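Local coordinates for putative alpha-L-fucosidase (Bacteroides thetaiotaomicron VPI-5482, PDB 3GZA), which probably hydrolyses alpha-L-fucosides, as a putative exported alpha-L-fucosidase of glycosyl hydrolase family 29, at residues K102-K107 with V111-N116; T84-W89 with N94-K99; P125-G130 with T167-R172. One frame throughout, in Å; residues are numbered along the deposited sequence. Where two conformers were deposited one is given.

Contact 1 (K102-K107 with V111-N116)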
# COMPACT_ATOMS: atom_id res chain seq x y z
N LYS A 102 2.73 -2.15 -13.91
CA LYS A 102 3.56 -2.25 -15.13
C LYS A 102 3.03 -1.40 -16.29
O LYS A 102 3.82 -0.86 -17.08
CB LYS A 102 3.65 -3.70 -15.59
CG LYS A 102 4.35 -4.62 -14.59
CD LYS A 102 4.16 -6.08 -15.01
CE LYS A 102 4.91 -7.08 -14.07
NZ LYS A 102 4.73 -8.57 -14.43
N TRP A 103 1.70 -1.24 -16.35
CA TRP A 103 1.05 -0.40 -17.34
C TRP A 103 1.64 1.01 -17.30
O TRP A 103 1.80 1.60 -16.23
CB TRP A 103 -0.44 -0.36 -17.07
CG TRP A 103 -1.21 0.51 -18.00
CD1 TRP A 103 -1.61 0.19 -19.25
CD2 TRP A 103 -1.71 1.83 -17.74
NE1 TRP A 103 -2.33 1.23 -19.80
CE2 TRP A 103 -2.42 2.24 -18.89
CE3 TRP A 103 -1.66 2.69 -16.65
CZ2 TRP A 103 -3.04 3.49 -18.98
CZ3 TRP A 103 -2.27 3.91 -16.74
CH2 TRP A 103 -2.96 4.30 -17.88
N ARG A 104 2.00 1.51 -18.49
CA ARG A 104 2.64 2.81 -18.61
C ARG A 104 3.90 2.99 -17.77
O ARG A 104 4.31 4.12 -17.48
CB ARG A 104 1.67 3.97 -18.48
CG ARG A 104 0.73 4.06 -19.68
CD ARG A 104 -0.12 5.29 -19.59
NE ARG A 104 -1.05 5.32 -20.73
CZ ARG A 104 -1.99 6.25 -20.93
NH1 ARG A 104 -2.16 7.27 -20.12
NH2 ARG A 104 -2.77 6.12 -21.99
N ASP A 105 4.57 1.87 -17.48
CA ASP A 105 5.86 1.85 -16.80
C ASP A 105 5.81 2.60 -15.47
O ASP A 105 6.80 3.24 -15.06
CB ASP A 105 6.92 2.44 -17.75
CG ASP A 105 8.38 2.18 -17.31
OD1 ASP A 105 8.66 1.14 -16.68
OD2 ASP A 105 9.22 3.03 -17.63
N GLY A 106 4.65 2.50 -14.83
CA GLY A 106 4.43 3.17 -13.55
C GLY A 106 4.35 4.68 -13.56
O GLY A 106 4.42 5.31 -12.49
N LYS A 107 4.19 5.26 -14.75
CA LYS A 107 4.14 6.69 -14.92
C LYS A 107 2.77 7.20 -15.40
O LYS A 107 2.60 8.40 -15.65
CB LYS A 107 5.21 7.12 -15.90
CG LYS A 107 6.62 6.88 -15.42
CD LYS A 107 6.91 7.62 -14.09
CE LYS A 107 8.35 7.39 -13.53
NZ LYS A 107 8.45 7.85 -12.10
N VAL A 111 -6.18 10.35 -13.85
CA VAL A 111 -6.85 11.59 -13.42
C VAL A 111 -6.36 12.75 -14.29
O VAL A 111 -7.16 13.59 -14.74
CB VAL A 111 -6.62 11.84 -11.92
CG1 VAL A 111 -7.20 13.22 -11.54
CG2 VAL A 111 -7.25 10.73 -11.07
N ARG A 112 -5.07 12.80 -14.56
CA ARG A 112 -4.53 13.85 -15.42
C ARG A 112 -5.05 13.76 -16.85
O ARG A 112 -5.48 14.74 -17.45
CB ARG A 112 -3.03 13.86 -15.40
CG ARG A 112 -2.54 15.10 -16.13
CD ARG A 112 -1.15 15.53 -15.85
NE ARG A 112 -0.82 15.58 -14.45
CZ ARG A 112 -1.21 16.56 -13.60
NH1 ARG A 112 -1.95 17.57 -14.01
NH2 ARG A 112 -0.82 16.51 -12.33
N ASP A 113 -4.98 12.56 -17.41
CA ASP A 113 -5.50 12.35 -18.76
C ASP A 113 -6.95 12.87 -18.79
O ASP A 113 -7.36 13.60 -19.70
CB ASP A 113 -5.53 10.87 -19.09
CG ASP A 113 -4.20 10.27 -19.48
OD1 ASP A 113 -3.12 10.84 -19.24
OD2 ASP A 113 -4.28 9.16 -20.03
N PHE A 114 -7.71 12.48 -17.79
CA PHE A 114 -9.14 12.78 -17.69
C PHE A 114 -9.48 14.24 -17.58
O PHE A 114 -10.31 14.75 -18.36
CB PHE A 114 -9.71 12.04 -16.49
CG PHE A 114 -11.18 12.19 -16.32
CD1 PHE A 114 -12.04 11.41 -17.03
CD2 PHE A 114 -11.72 13.11 -15.43
CE1 PHE A 114 -13.40 11.56 -16.91
CE2 PHE A 114 -13.11 13.22 -15.28
CZ PHE A 114 -13.93 12.46 -16.01
N VAL A 115 -8.80 14.95 -16.68
CA VAL A 115 -9.11 16.36 -16.55
C VAL A 115 -8.68 17.11 -17.81
O VAL A 115 -9.37 18.04 -18.27
CB VAL A 115 -8.52 17.02 -15.29
CG1 VAL A 115 -9.03 16.35 -14.00
CG2 VAL A 115 -6.99 17.03 -15.34
N ASN A 116 -7.58 16.68 -18.44
CA ASN A 116 -7.16 17.28 -19.68
C ASN A 116 -8.22 17.08 -20.78
O ASN A 116 -8.51 18.01 -21.54
CB ASN A 116 -5.79 16.70 -20.13
CG ASN A 116 -4.62 17.15 -19.25
OD1 ASN A 116 -4.75 18.05 -18.42
ND2 ASN A 116 -3.44 16.58 -19.53
O HOH W 1 -1.14 8.99 -18.08
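The guanidinium of R104 meets the carboxylate of D113 at its edge. OD2 of D113 lies close to the guanidinium plane. Water 1 lies at the edge of the same guanidinium, also in its plane. The two flat groups are not coplanar; their planes are 46° apart. CZ2 of W103 lies over one face of the R104 guanidinium, 3.2 Å above its plane and toward the rim. The arginine chain also lies on the indole: CG of R104 sits 3.7 Å above one face of the W103 ring, over its centre.

The bond across the contact is a salt bridge from NH1 of R104 to OD2 of D113, 2.8 Å long. It is nearly straight, with an angle of 160° at the hydrogen. OD2 is met on its syn side. The other oxygen is reached through water 1. This water accepts from NH1 of R104 at 2.9 Å and donates to OD1 of D113 at 2.9 Å. NH1 therefore serves the carboxylate twice, once directly and once through water.

The side chains come from opposite directions. R104 has CG anti to the carbonyl carbon (chi1 -70°), and from there its chain runs extended to NE. That length carries the guanidinium across to the helix. The contact is small and lies at the surface, so solvent probably weakens the charge attraction.

On the loop side, W103 also packs on N55 and L59. D113 touches L59 as well. The arrangement is a single, edge-on arginine–aspartate salt bridge with a bridging water. It ties the later part of the long loop after strand 75-79 to helix 110-121. That helix leads on to the parallel neighbouring strand 124-129, so the salt bridge sits in a beta-alpha-beta crossover of the TIM barrel.

Contact 2 (T84-W89 with N94-K99)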
# COMPACT_ATOMS: atom_id res chain seq x y z
N THR A 84 -11.19 -0.44 -3.51
CA THR A 84 -10.02 -1.33 -3.35
C THR A 84 -8.88 -0.64 -2.62
O THR A 84 -7.99 -1.30 -2.12
CB THR A 84 -9.47 -1.84 -4.68
OG1 THR A 84 -8.86 -0.76 -5.40
CG2 THR A 84 -10.56 -2.55 -5.52
N GLY A 85 -8.93 0.69 -2.62
CA GLY A 85 -7.86 1.53 -2.15
C GLY A 85 -6.94 2.00 -3.25
O GLY A 85 -6.11 2.86 -2.95
N PHE A 86 -7.04 1.46 -4.47
CA PHE A 86 -6.13 1.80 -5.54
C PHE A 86 -6.46 3.15 -6.07
O PHE A 86 -7.63 3.46 -6.29
CB PHE A 86 -6.33 0.82 -6.66
CG PHE A 86 -5.27 0.91 -7.74
CD1 PHE A 86 -3.98 0.47 -7.49
CD2 PHE A 86 -5.58 1.41 -8.97
CE1 PHE A 86 -3.01 0.50 -8.45
CE2 PHE A 86 -4.60 1.46 -9.95
CZ PHE A 86 -3.32 1.01 -9.68
N GLY A 87 -5.44 3.94 -6.36
CA GLY A 87 -5.63 5.25 -6.88
C GLY A 87 -5.17 5.46 -8.32
O GLY A 87 -4.08 5.08 -8.69
N LEU A 88 -6.01 6.10 -9.13
CA LEU A 88 -5.76 6.31 -10.56
C LEU A 88 -4.95 7.57 -10.88
O LEU A 88 -5.16 8.22 -11.91
CB LEU A 88 -7.09 6.33 -11.33
CG LEU A 88 -7.96 5.08 -11.16
CD1 LEU A 88 -9.17 5.23 -12.12
CD2 LEU A 88 -7.17 3.82 -11.46
N TRP A 89 -3.96 7.89 -10.05
CA TRP A 89 -3.10 9.04 -10.28
C TRP A 89 -1.70 8.72 -9.74
O TRP A 89 -1.50 7.69 -9.09
CB TRP A 89 -3.68 10.34 -9.69
CG TRP A 89 -3.59 10.56 -8.20
CD1 TRP A 89 -2.73 11.39 -7.55
CD2 TRP A 89 -4.40 9.95 -7.17
NE1 TRP A 89 -2.98 11.37 -6.21
CE2 TRP A 89 -3.99 10.50 -5.95
CE3 TRP A 89 -5.47 9.06 -7.17
CZ2 TRP A 89 -4.55 10.09 -4.73
CZ3 TRP A 89 -6.06 8.69 -5.94
CH2 TRP A 89 -5.59 9.21 -4.75
N ASN A 94 -0.39 7.75 -1.27
CA ASN A 94 -1.01 6.43 -1.39
C ASN A 94 -0.14 5.62 -2.35
O ASN A 94 -0.17 5.90 -3.54
CB ASN A 94 -2.38 6.57 -2.02
CG ASN A 94 -3.07 5.22 -2.22
OD1 ASN A 94 -2.56 4.19 -1.82
ND2 ASN A 94 -4.20 5.22 -2.93
N PRO A 95 0.68 4.68 -1.85
CA PRO A 95 1.59 3.93 -2.73
C PRO A 95 0.84 2.95 -3.64
O PRO A 95 1.39 2.46 -4.64
CB PRO A 95 2.48 3.15 -1.75
CG PRO A 95 1.58 3.00 -0.50
CD PRO A 95 0.74 4.25 -0.46
N TYR A 96 -0.41 2.65 -3.27
CA TYR A 96 -1.27 1.75 -4.04
C TYR A 96 -1.97 2.54 -5.12
O TYR A 96 -3.14 2.92 -5.01
CB TYR A 96 -2.31 1.15 -3.11
CG TYR A 96 -3.01 -0.09 -3.58
CD1 TYR A 96 -2.33 -1.14 -4.17
CD2 TYR A 96 -4.37 -0.27 -3.34
CE1 TYR A 96 -2.96 -2.34 -4.51
CE2 TYR A 96 -5.00 -1.46 -3.71
CZ TYR A 96 -4.30 -2.47 -4.28
OH TYR A 96 -4.91 -3.69 -4.53
N CYS A 97 -1.17 2.91 -6.10
CA CYS A 97 -1.62 3.78 -7.20
C CYS A 97 -0.89 3.39 -8.49
O CYS A 97 -0.19 2.37 -8.55
CB CYS A 97 -1.41 5.24 -6.83
SG CYS A 97 0.32 5.82 -6.83
N LEU A 98 -1.05 4.24 -9.51
CA LEU A 98 -0.45 3.95 -10.80
C LEU A 98 1.06 3.81 -10.82
O LEU A 98 1.63 3.22 -11.78
CB LEU A 98 -1.02 4.91 -11.85
CG LEU A 98 -2.49 4.65 -12.15
CD1 LEU A 98 -2.99 5.87 -13.00
CD2 LEU A 98 -2.78 3.30 -12.86
N LYS A 99 1.74 4.31 -9.79
CA LYS A 99 3.19 4.10 -9.67
C LYS A 99 3.53 2.60 -9.53
O LYS A 99 4.65 2.20 -9.84
CB LYS A 99 3.75 4.84 -8.46
CG LYS A 99 3.73 6.33 -8.59
CD LYS A 99 4.39 7.00 -7.43
CE LYS A 99 4.53 8.49 -7.60
NZ LYS A 99 5.51 8.86 -8.67
O HOH W 2 -7.14 -4.21 -2.71
O HOH W 3 -4.89 2.65 -0.52
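CG of F86 is anti to its backbone N (chi1 -170°), and CG of Y96 likewise (chi1 -162°). These torsions bring the edge of the F86 ring to the face of the Y96 ring. The pair is T-shaped, centroids 5.3 Å apart, and CD1 of F86 stands over the centre of the tyrosine ring. The carbonyl O of T84 and the carbonyl C of G85 lie at the edge of the Y96 ring.

The backbones meet at G87 and C97 in a single beta bridge. N of G87 donates to O of Y96 at 2.9 Å. N of L98 returns a weak bond to O of G87. CA of F86 also makes a CH...O contact with the O of Y96.

N94 grips the first segment with its amide. ND2 of N94 donates to O of G85 at 3.0 Å, nearly along the C=O axis. OD1 of N94 accepts from N of Y96, which closes an Asx turn. Water 3 donates to both O of G85 and OD1 of N94. Water 2 joins O of T84 to OH of Y96.

L98 adds an apolar contact. CD2 of L98 is 3.9 Å from CE2 of F86, at the edge of the phenylalanine ring. Separately, CD1 of L98 packs on the backbone of L88.

T84 OG1 accepts from N of F86 in an ST turn and also bonds to D29. The chemistry implies a buried loop that supplies many of its own polar partners: G85 O takes the N94 amide and water 3, Y96 O takes G87 N, and G87 O has the weak bond. The F86–Y96 pair and L98 fill the apolar side.

Contact 3 (P125-G130 with T167-R172)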
# COMPACT_ATOMS: atom_id res chain seq x y z
N PRO A 125 -14.32 19.25 -15.29
CA PRO A 125 -13.93 18.03 -14.60
C PRO A 125 -14.13 18.03 -13.13
O PRO A 125 -13.83 19.03 -12.50
CB PRO A 125 -12.41 17.94 -14.87
CG PRO A 125 -12.00 19.31 -15.04
CD PRO A 125 -13.14 20.09 -15.59
N GLY A 126 -14.63 16.94 -12.60
CA GLY A 126 -14.70 16.73 -11.17
C GLY A 126 -14.01 15.42 -10.80
O GLY A 126 -13.73 14.60 -11.63
N ILE A 127 -13.81 15.23 -9.49
CA ILE A 127 -13.10 14.04 -9.00
C ILE A 127 -13.91 13.39 -7.88
O ILE A 127 -14.39 14.08 -6.97
CB ILE A 127 -11.69 14.37 -8.54
CG1 ILE A 127 -10.80 14.89 -9.70
CG2 ILE A 127 -11.05 13.09 -7.99
CD1 ILE A 127 -9.40 15.39 -9.32
N TYR A 128 -14.08 12.09 -7.98
CA TYR A 128 -14.74 11.29 -6.95
C TYR A 128 -13.65 10.57 -6.17
O TYR A 128 -12.69 10.00 -6.75
CB TYR A 128 -15.68 10.31 -7.64
CG TYR A 128 -16.39 9.21 -6.89
CD1 TYR A 128 -15.71 8.18 -6.25
CD2 TYR A 128 -17.78 9.18 -6.85
CE1 TYR A 128 -16.38 7.17 -5.60
CE2 TYR A 128 -18.45 8.17 -6.23
CZ TYR A 128 -17.74 7.16 -5.58
OH TYR A 128 -18.43 6.13 -4.98
N ILE A 129 -13.81 10.54 -4.87
CA ILE A 129 -12.81 9.94 -3.98
C ILE A 129 -13.56 9.04 -3.01
O ILE A 129 -14.42 9.51 -2.26
CB ILE A 129 -12.05 11.04 -3.19
CG1 ILE A 129 -11.46 12.08 -4.14
CG2 ILE A 129 -10.93 10.38 -2.33
CD1 ILE A 129 -10.84 13.30 -3.43
N GLY A 130 -13.21 7.76 -2.98
CA GLY A 130 -13.80 6.81 -2.06
C GLY A 130 -12.86 6.62 -0.88
O GLY A 130 -11.73 6.12 -1.02
N THR A 167 -5.65 16.61 -0.82
CA THR A 167 -4.80 17.78 -1.12
C THR A 167 -4.15 17.61 -2.49
O THR A 167 -4.10 18.57 -3.29
CB THR A 167 -3.74 18.00 -0.02
OG1 THR A 167 -4.39 18.21 1.23
CG2 THR A 167 -2.87 19.26 -0.31
N GLU A 168 -3.62 16.43 -2.77
CA GLU A 168 -3.00 16.20 -4.09
C GLU A 168 -4.00 16.47 -5.19
O GLU A 168 -3.69 17.13 -6.21
CB GLU A 168 -2.47 14.76 -4.21
CG GLU A 168 -1.28 14.46 -3.36
CD GLU A 168 -0.75 13.05 -3.49
OE1 GLU A 168 -1.52 12.15 -3.87
OE2 GLU A 168 0.46 12.85 -3.17
N LEU A 169 -5.18 15.87 -5.05
CA LEU A 169 -6.23 15.98 -6.07
C LEU A 169 -6.75 17.38 -6.26
O LEU A 169 -7.13 17.76 -7.38
CB LEU A 169 -7.32 14.96 -5.82
CG LEU A 169 -6.86 13.49 -5.96
CD1 LEU A 169 -7.79 12.48 -5.25
CD2 LEU A 169 -6.59 13.07 -7.46
N CYS A 170 -6.70 18.18 -5.20
CA CYS A 170 -7.17 19.59 -5.23
C CYS A 170 -6.12 20.60 -5.62
O CYS A 170 -6.43 21.78 -5.76
CB CYS A 170 -7.78 20.00 -3.89
SG CYS A 170 -9.36 19.21 -3.49
N THR A 171 -4.86 20.17 -5.73
CA THR A 171 -3.77 21.11 -6.05
C THR A 171 -3.03 20.84 -7.35
O THR A 171 -2.38 21.75 -7.85
CB THR A 171 -2.72 21.19 -4.91
OG1 THR A 171 -2.18 19.87 -4.68
CG2 THR A 171 -3.41 21.74 -3.62
N ARG A 172 -3.13 19.64 -7.88
CA ARG A 172 -2.29 19.30 -9.04
C ARG A 172 -3.06 19.09 -10.34
O ARG A 172 -2.42 18.75 -11.34
CB ARG A 172 -1.55 18.00 -8.72
CG ARG A 172 -0.66 18.05 -7.53
CD ARG A 172 -0.08 16.68 -7.23
NE ARG A 172 0.78 16.71 -6.04
CZ ARG A 172 1.48 15.64 -5.65
NH1 ARG A 172 1.39 14.50 -6.31
NH2 ARG A 172 2.24 15.74 -4.58
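Apolar contacts carry the meeting of I127 and I129 with L169. The two methyl branches of the leucine divide the work. CD1 of L169 meets CD1 of I129 at 3.6 Å, tip to tip, and lies 3.9 Å from CG1 of the same isoleucine. CD2 of L169 is 4.1 Å from CD1 of I127, and these two side chains cross obliquely. CD1 of I127 also lies 3.8 Å from the backbone O of L169. Both isoleucines place CG1 anti to the carbonyl carbon, with chi1 -63° in I127 and -54° in I129. With chi2 also extended, CD1 of each reaches L169. Y128 between them points away from it.

Polar interactions stay within segment 167-172. OG1 of T171 donates to O of T167 at 2.7 Å. O of E168 accepts from both T171 N and R172 N, which reach it from the same face of its plane. The guanidinium of R172 has CG of E168 over one face, 3.8 Å above the plane. The ion pair between these two side chains is long, and no N-H points at the oxygen. Both have other partners: R172 pairs with D92, and E168 bonds to W89, S91 and the backbone N of D92.

The contact joins strand 124-129 to the C-terminal part of helix 148-171. The strand lies in the parallel part of the barrel sheet, between strands 75-79 and 178-181. Both isoleucines also touch I179 of strand 178-181. I127 reaches V111 of helix 110-121, while C170 packs on V199 and Y202 of helix 196-202.

From the N terminus, contact 2 comes first. It closes a short loop after strand 75-79, bringing 84-89 and 94-99 together. Contact 1 follows and closes the last part of the same connection onto helix 110-121. Contact 3 spans far more of the chain, from strand 124-129 to segment 167-172 on helix 148-171. The three are in series; none nests or crosses. Contacts 1 and 2 meet where V111 N bonds to L88 O. W89 of contact 2 packs on L169 of contact 3, and R112 of contact 1 bonds to the backbone of R172. Together they tie the long loop and two helices to the barrel sheet. Contacts 1 and 2 also reach the second subunit.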